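Long-range contacts in putative thiol-disulfide oxidoreductase (Bacteroides vulgatus, PDB 4GRF), which is probably an oxidoreductase acting on thiols and disulfides, represented here by its thioredoxin domain, which carries a disulfide and bound glutathione: residues T13-K18 / L92-D97; V34-A39 / H112-D117. One frame throughout, in Å; residues are numbered along the deposited sequence.

Contact 1: residues T13-K18 / L92-D97; sequences TGIDLK and LLQKDD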
loop_
_atom_site.group_PDB
_atom_site.type_symbol
_atom_site.label_atom_id
_atom_site.label_comp_id
_atom_site.label_asym_id
_atom_site.label_seq_id
_atom_site.Cartn_x
_atom_site.Cartn_y
_atom_site.Cartn_z
ATOM N N THR A 13 2.594 -7.199 -8.337
ATOM C CA THR A 13 2.913 -8.427 -7.641
ATOM C C THR A 13 4.256 -8.247 -6.967
ATOM O O THR A 13 5.164 -7.656 -7.552
ATOM C CB THR A 13 3.015 -9.638 -8.585
ATOM O OG1 THR A 13 1.852 -9.703 -9.418
ATOM C CG2 THR A 13 3.103 -10.920 -7.784
ATOM N N GLY A 14 4.357 -8.721 -5.737
ATOM C CA GLY A 14 5.624 -8.776 -5.022
ATOM C C GLY A 14 5.643 -10.022 -4.151
ATOM O O GLY A 14 4.664 -10.781 -4.104
ATOM N N ILE A 15 6.769 -10.231 -3.461
ATOM C CA ILE A 15 6.930 -11.342 -2.543
ATOM C C ILE A 15 6.695 -10.883 -1.102
ATOM O O ILE A 15 7.252 -9.871 -0.665
ATOM C CB ILE A 15 8.338 -11.975 -2.690
ATOM C CG1 ILE A 15 8.653 -12.282 -4.159
ATOM C CG2 ILE A 15 8.464 -13.215 -1.813
ATOM C CD1 ILE A 15 7.668 -13.204 -4.849
ATOM N N ASP A 16 5.865 -11.628 -0.361
ATOM C CA ASP A 16 5.466 -11.236 0.968
ATOM C C ASP A 16 6.422 -11.830 1.989
ATOM O O ASP A 16 7.442 -12.432 1.600
ATOM C CB ASP A 16 3.972 -11.567 1.231
ATOM C CG ASP A 16 3.690 -13.063 1.484
ATOM O OD1 ASP A 16 4.601 -13.907 1.477
ATOM O OD2 ASP A 16 2.503 -13.401 1.720
ATOM N N LEU A 17 6.127 -11.632 3.267
ATOM C CA LEU A 17 7.036 -12.058 4.347
ATOM C C LEU A 17 7.017 -13.587 4.535
ATOM O O LEU A 17 7.855 -14.161 5.242
ATOM C CB LEU A 17 6.679 -11.367 5.655
ATOM C CG LEU A 17 7.000 -9.871 5.741
ATOM C CD1 LEU A 17 6.431 -9.277 7.012
ATOM C CD2 LEU A 17 8.498 -9.637 5.655
ATOM N N LYS A 18 6.036 -14.242 3.940
ATOM C CA LYS A 18 5.995 -15.712 3.968
ATOM C C LYS A 18 6.608 -16.348 2.714
ATOM O O LYS A 18 6.535 -17.561 2.516
ATOM C CB LYS A 18 4.555 -16.193 4.185
ATOM C CG LYS A 18 4.077 -15.883 5.594
ATOM C CD LYS A 18 2.690 -16.431 5.887
ATOM C CE LYS A 18 2.380 -16.305 7.373
ATOM N NZ LYS A 18 0.931 -16.440 7.680
ATOM N N LEU A 92 7.568 -7.019 -1.280
ATOM C CA LEU A 92 8.741 -6.387 -1.858
ATOM C C LEU A 92 8.778 -6.667 -3.347
ATOM O O LEU A 92 8.719 -7.835 -3.771
ATOM C CB LEU A 92 9.994 -6.957 -1.195
ATOM C CG LEU A 92 11.330 -6.389 -1.655
ATOM C CD1 LEU A 92 11.418 -4.903 -1.354
ATOM C CD2 LEU A 92 12.472 -7.140 -0.984
ATOM N N LEU A 93 8.891 -5.607 -4.132
ATOM C CA LEU A 93 8.982 -5.727 -5.591
ATOM C C LEU A 93 10.323 -6.358 -5.967
ATOM O O LEU A 93 11.368 -6.062 -5.367
ATOM C CB LEU A 93 8.837 -4.382 -6.268
ATOM C CG LEU A 93 7.474 -3.705 -6.112
ATOM C CD1 LEU A 93 7.469 -2.339 -6.786
ATOM C CD2 LEU A 93 6.368 -4.596 -6.649
ATOM N N GLN A 94 10.287 -7.246 -6.936
ATOM C CA GLN A 94 11.548 -7.744 -7.483
ATOM C C GLN A 94 12.168 -6.618 -8.299
ATOM O O GLN A 94 11.462 -5.794 -8.890
ATOM C CB GLN A 94 11.305 -9.006 -8.287
ATOM C CG GLN A 94 10.482 -10.009 -7.495
ATOM C CD GLN A 94 10.751 -11.446 -7.881
ATOM O OE1 GLN A 94 9.825 -12.226 -8.078
ATOM N NE2 GLN A 94 12.023 -11.805 -7.985
ATOM N N LYS A 95 13.501 -6.567 -8.290
ATOM C CA LYS A 95 14.267 -5.517 -8.958
ATOM C C LYS A 95 13.739 -5.206 -10.355
ATOM O O LYS A 95 13.563 -4.045 -10.708
ATOM C CB LYS A 95 15.735 -5.963 -9.046
ATOM C CG LYS A 95 16.680 -5.016 -9.765
ATOM C CD LYS A 95 18.092 -5.597 -9.752
ATOM C CE LYS A 95 18.887 -5.210 -10.987
ATOM N NZ LYS A 95 19.158 -3.749 -11.036
ATOM N N ASP A 96 13.483 -6.254 -11.130
ATOM C CA ASP A 96 13.084 -6.102 -12.529
ATOM C C ASP A 96 11.668 -5.590 -12.696
ATOM O O ASP A 96 11.226 -5.380 -13.819
ATOM C CB ASP A 96 13.199 -7.438 -13.262
ATOM C CG ASP A 96 14.626 -7.758 -13.670
ATOM O OD1 ASP A 96 15.518 -6.902 -13.466
ATOM O OD2 ASP A 96 14.851 -8.866 -14.200
ATOM N N ASP A 97 10.952 -5.402 -11.592
ATOM C CA ASP A 97 9.557 -4.938 -11.657
ATOM C C ASP A 97 9.381 -3.523 -11.134
ATOM O O ASP A 97 8.364 -2.888 -11.394
ATOM C CB ASP A 97 8.641 -5.854 -10.867
ATOM C CG ASP A 97 8.449 -7.193 -11.524
ATOM O OD1 ASP A 97 8.548 -7.290 -12.776
ATOM O OD2 ASP A 97 8.195 -8.154 -10.777
HETATM O O HOH W 1 7.770 -8.027 -8.155
#
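The small antiparallel sheet formed by strands 13-15 and 21-23 meets the outer edge of the central sheet here, at the end of strand 89-92. A single antiparallel bridge makes the join, with I15 and L92 as a hydrogen-bonded pair. The two bonds run in opposite directions: I15 N reaches L92 O at 3.1 Å, and L92 N reaches I15 O at 2.9 Å. Both are nearly straight at the hydrogen (164° and 163°), yet each donor sits above its carbonyl plane rather than on a lone pair. G14, having no side chain, lets its CA come within 3.5 Å of L92 O, while its own backbone is bonded to V22. Strand 13-15 thus bonds on one side to strand 21-23 and on the other to the edge strand of the thioredoxin sheet. On the side facing I12 and V68, against which L93 packs, this leucine puts its CD2 methyl 3.4 Å from T13 O. On the more exposed side, I15 CD1 only loosely approaches Q94 OE1, at 4.0 Å, as their chains cross obliquely. Beyond the bridge, near the start of helix 95-104, a water takes over from direct bonding. It accepts from Q94 N and donates both to T13 O and, at 2.7 Å, to D97 OD2, so the D97 carboxylate is tied to the strand through solvent.

Contact 2: residues V34-A39 / H112-D117; sequences VDFWFA and HIILVD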
loop_
_atom_site.group_PDB
_atom_site.type_symbol
_atom_site.label_atom_id
_atom_site.label_comp_id
_atom_site.label_asym_id
_atom_site.label_seq_id
_atom_site.Cartn_x
_atom_site.Cartn_y
_atom_site.Cartn_z
ATOM N N VAL A 34 -3.285 1.031 -0.823
ATOM C CA VAL A 34 -1.998 0.635 -1.359
ATOM C C VAL A 34 -0.962 1.696 -0.955
ATOM O O VAL A 34 -1.133 2.890 -1.247
ATOM C CB VAL A 34 -2.065 0.474 -2.876
ATOM C CG1 VAL A 34 -0.736 -0.025 -3.418
ATOM C CG2 VAL A 34 -3.174 -0.494 -3.244
ATOM N N ASP A 35 0.043 1.246 -0.219
ATOM C CA ASP A 35 1.087 2.103 0.328
ATOM C C ASP A 35 2.409 1.782 -0.339
ATOM O O ASP A 35 3.002 0.744 -0.052
ATOM C CB ASP A 35 1.184 1.827 1.825
ATOM C CG ASP A 35 2.269 2.599 2.495
ATOM O OD1 ASP A 35 2.694 3.618 1.923
ATOM O OD2 ASP A 35 2.698 2.161 3.596
ATOM N N PHE A 36 2.836 2.636 -1.265
ATOM C CA PHE A 36 4.140 2.509 -1.895
ATOM C C PHE A 36 5.183 3.240 -1.043
ATOM O O PHE A 36 5.041 4.426 -0.722
ATOM C CB PHE A 36 4.153 3.126 -3.292
ATOM C CG PHE A 36 3.198 2.495 -4.289
ATOM C CD1 PHE A 36 1.887 2.918 -4.373
ATOM C CD2 PHE A 36 3.633 1.527 -5.175
ATOM C CE1 PHE A 36 1.020 2.358 -5.315
ATOM C CE2 PHE A 36 2.777 0.980 -6.115
ATOM C CZ PHE A 36 1.474 1.387 -6.168
ATOM N N TRP A 37 6.244 2.525 -0.697
ATOM C CA TRP A 37 7.204 3.022 0.289
ATOM C C TRP A 37 8.553 2.331 0.161
ATOM O O TRP A 37 8.740 1.425 -0.642
ATOM C CB TRP A 37 6.646 2.820 1.704
ATOM C CG TRP A 37 6.644 1.386 2.137
ATOM C CD1 TRP A 37 5.850 0.384 1.656
ATOM C CD2 TRP A 37 7.473 0.790 3.128
ATOM N NE1 TRP A 37 6.129 -0.789 2.279
ATOM C CE2 TRP A 37 7.142 -0.577 3.179
ATOM C CE3 TRP A 37 8.493 1.268 3.953
ATOM C CZ2 TRP A 37 7.764 -1.464 4.035
ATOM C CZ3 TRP A 37 9.113 0.383 4.797
ATOM C CH2 TRP A 37 8.744 -0.974 4.837
ATOM N N PHE A 38 9.512 2.781 0.966
ATOM C CA PHE A 38 10.741 2.040 1.147
ATOM C C PHE A 38 11.303 2.495 2.486
ATOM O O PHE A 38 10.895 3.516 3.017
ATOM C CB PHE A 38 11.753 2.295 0.011
ATOM C CG PHE A 38 11.945 3.740 -0.305
ATOM C CD1 PHE A 38 11.084 4.384 -1.189
ATOM C CD2 PHE A 38 12.967 4.472 0.275
ATOM C CE1 PHE A 38 11.247 5.730 -1.482
ATOM C CE2 PHE A 38 13.139 5.819 -0.026
ATOM C CZ PHE A 38 12.272 6.446 -0.903
ATOM N N ALA A 39 12.216 1.707 3.034
ATOM C CA ALA A 39 12.717 1.914 4.384
ATOM C C ALA A 39 13.311 3.310 4.608
ATOM O O ALA A 39 13.163 3.876 5.703
ATOM C CB ALA A 39 13.751 0.839 4.704
ATOM N N HIS A 112 3.380 7.359 -1.374
ATOM C CA HIS A 112 2.313 7.335 -2.339
ATOM C C HIS A 112 1.260 6.359 -1.805
ATOM O O HIS A 112 1.471 5.127 -1.789
ATOM C CB HIS A 112 2.795 6.893 -3.699
ATOM C CG HIS A 112 1.791 7.107 -4.766
ATOM N ND1 HIS A 112 1.444 8.366 -5.203
ATOM C CD2 HIS A 112 1.045 6.240 -5.482
ATOM C CE1 HIS A 112 0.521 8.261 -6.140
ATOM N NE2 HIS A 112 0.267 6.981 -6.333
ATOM N N ILE A 113 0.168 6.927 -1.298
ATOM C CA ILE A 113 -0.866 6.112 -0.668
ATOM C C ILE A 113 -2.218 6.386 -1.324
ATOM O O ILE A 113 -2.708 7.525 -1.326
ATOM C CB ILE A 113 -0.964 6.397 0.834
ATOM C CG1 ILE A 113 0.409 6.271 1.487
ATOM C CG2 ILE A 113 -1.959 5.445 1.478
ATOM C CD1 ILE A 113 0.419 6.596 2.971
ATOM N N ILE A 114 -2.804 5.338 -1.879
ATOM C CA ILE A 114 -4.048 5.435 -2.617
ATOM C C ILE A 114 -5.060 4.421 -2.074
ATOM O O ILE A 114 -4.688 3.477 -1.402
ATOM C CB ILE A 114 -3.848 5.185 -4.118
ATOM C CG1 ILE A 114 -3.278 3.777 -4.367
ATOM C CG2 ILE A 114 -2.908 6.239 -4.706
ATOM C CD1 ILE A 114 -3.178 3.405 -5.826
ATOM N N LEU A 115 -6.336 4.629 -2.384
ATOM C CA LEU A 115 -7.404 3.723 -1.992
ATOM C C LEU A 115 -8.006 3.132 -3.246
ATOM O O LEU A 115 -8.403 3.872 -4.160
ATOM C CB LEU A 115 -8.507 4.423 -1.191
ATOM C CG LEU A 115 -9.598 3.482 -0.637
ATOM C CD1 LEU A 115 -9.024 2.386 0.260
ATOM C CD2 LEU A 115 -10.680 4.274 0.083
ATOM N N VAL A 116 -8.000 1.807 -3.300
ATOM C CA VAL A 116 -8.574 1.038 -4.403
ATOM C C VAL A 116 -9.888 0.372 -3.956
ATOM O O VAL A 116 -9.972 -0.188 -2.872
ATOM C CB VAL A 116 -7.560 -0.013 -4.889
ATOM C CG1 VAL A 116 -8.155 -0.873 -5.999
ATOM C CG2 VAL A 116 -6.276 0.675 -5.349
ATOM N N ASP A 117 -10.916 0.434 -4.808
ATOM C CA ASP A 117 -12.217 -0.148 -4.446
ATOM C C ASP A 117 -12.268 -1.655 -4.750
ATOM O O ASP A 117 -11.319 -2.236 -5.271
ATOM C CB ASP A 117 -13.375 0.679 -5.061
ATOM C CG ASP A 117 -13.564 0.457 -6.561
ATOM O OD1 ASP A 117 -12.939 -0.456 -7.122
ATOM O OD2 ASP A 117 -14.369 1.206 -7.180
#
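At the apolar centre, V34 faces I114 and V116 of the neighbouring strand, on the sheet face that also carries F36 and H112. Its CB meets I114 CG1 at 3.8 Å, and its CG2 branch crosses obliquely to V116 CG2 at 3.9 Å. I114 holds CG1 in the crowded position between backbone N and carbonyl carbon (chi1 60°), which brings that branch against V34. Further along the same face, F36 and H112 lie side by side and point the same way, with their ring planes oblique at 52°. Their edges touch through F36 CD1 and H112 CD2, 3.6 Å apart, with CD1 in the imidazole plane. The phenyl edge also has H112 O in its plane, 3.4 Å from CD1. Y105 and I107 add to the packing around F36, and H112 rests on S2, a residue of the glutathione pocket.

The backbones are neighbouring antiparallel strands of the thioredoxin fold. V34 N to I114 O (2.9 Å) and I114 N to V34 O (3.0 Å) close one hydrogen-bonded pair. F36 N donates in plane to H112 O, but the return bond from H112 N to F36 O is weak at 3.4 Å. Between these pairs, D35 and I113 form the non-hydrogen-bonded pair, their side chains on the other face. With CG anti to the backbone N (chi1 177°), D35 sets OD1 3.5 Å from I113 CG1. That buried oxygen has no polar partner in the model, and the carboxylate lies near the C41-C44 disulfide, as does the buried aspartate of thioredoxins. Such an apolar setting would probably raise its pKa and could favour the protonated form.

Contact 2 lies at the middle of the mixed sheet, whereas contact 1 lies at its outer edge, where strand 89-92 ends; strand 63-69 stands between them. Their centres are 15 Å apart and their nearest atoms about 6 Å, without touching. Strand 63-69 connects them through the backbone: hydrogen bonds between main chains join S69 to L93, and Y66 and V68 to D35. I12 bridges them as well, packing against both L93 and F36. Only contact 2 comes near the sites: the side chain of H112 is about 7 Å from that of C106, which binds glutathione covalently, and about 7 Å from the glutathione itself.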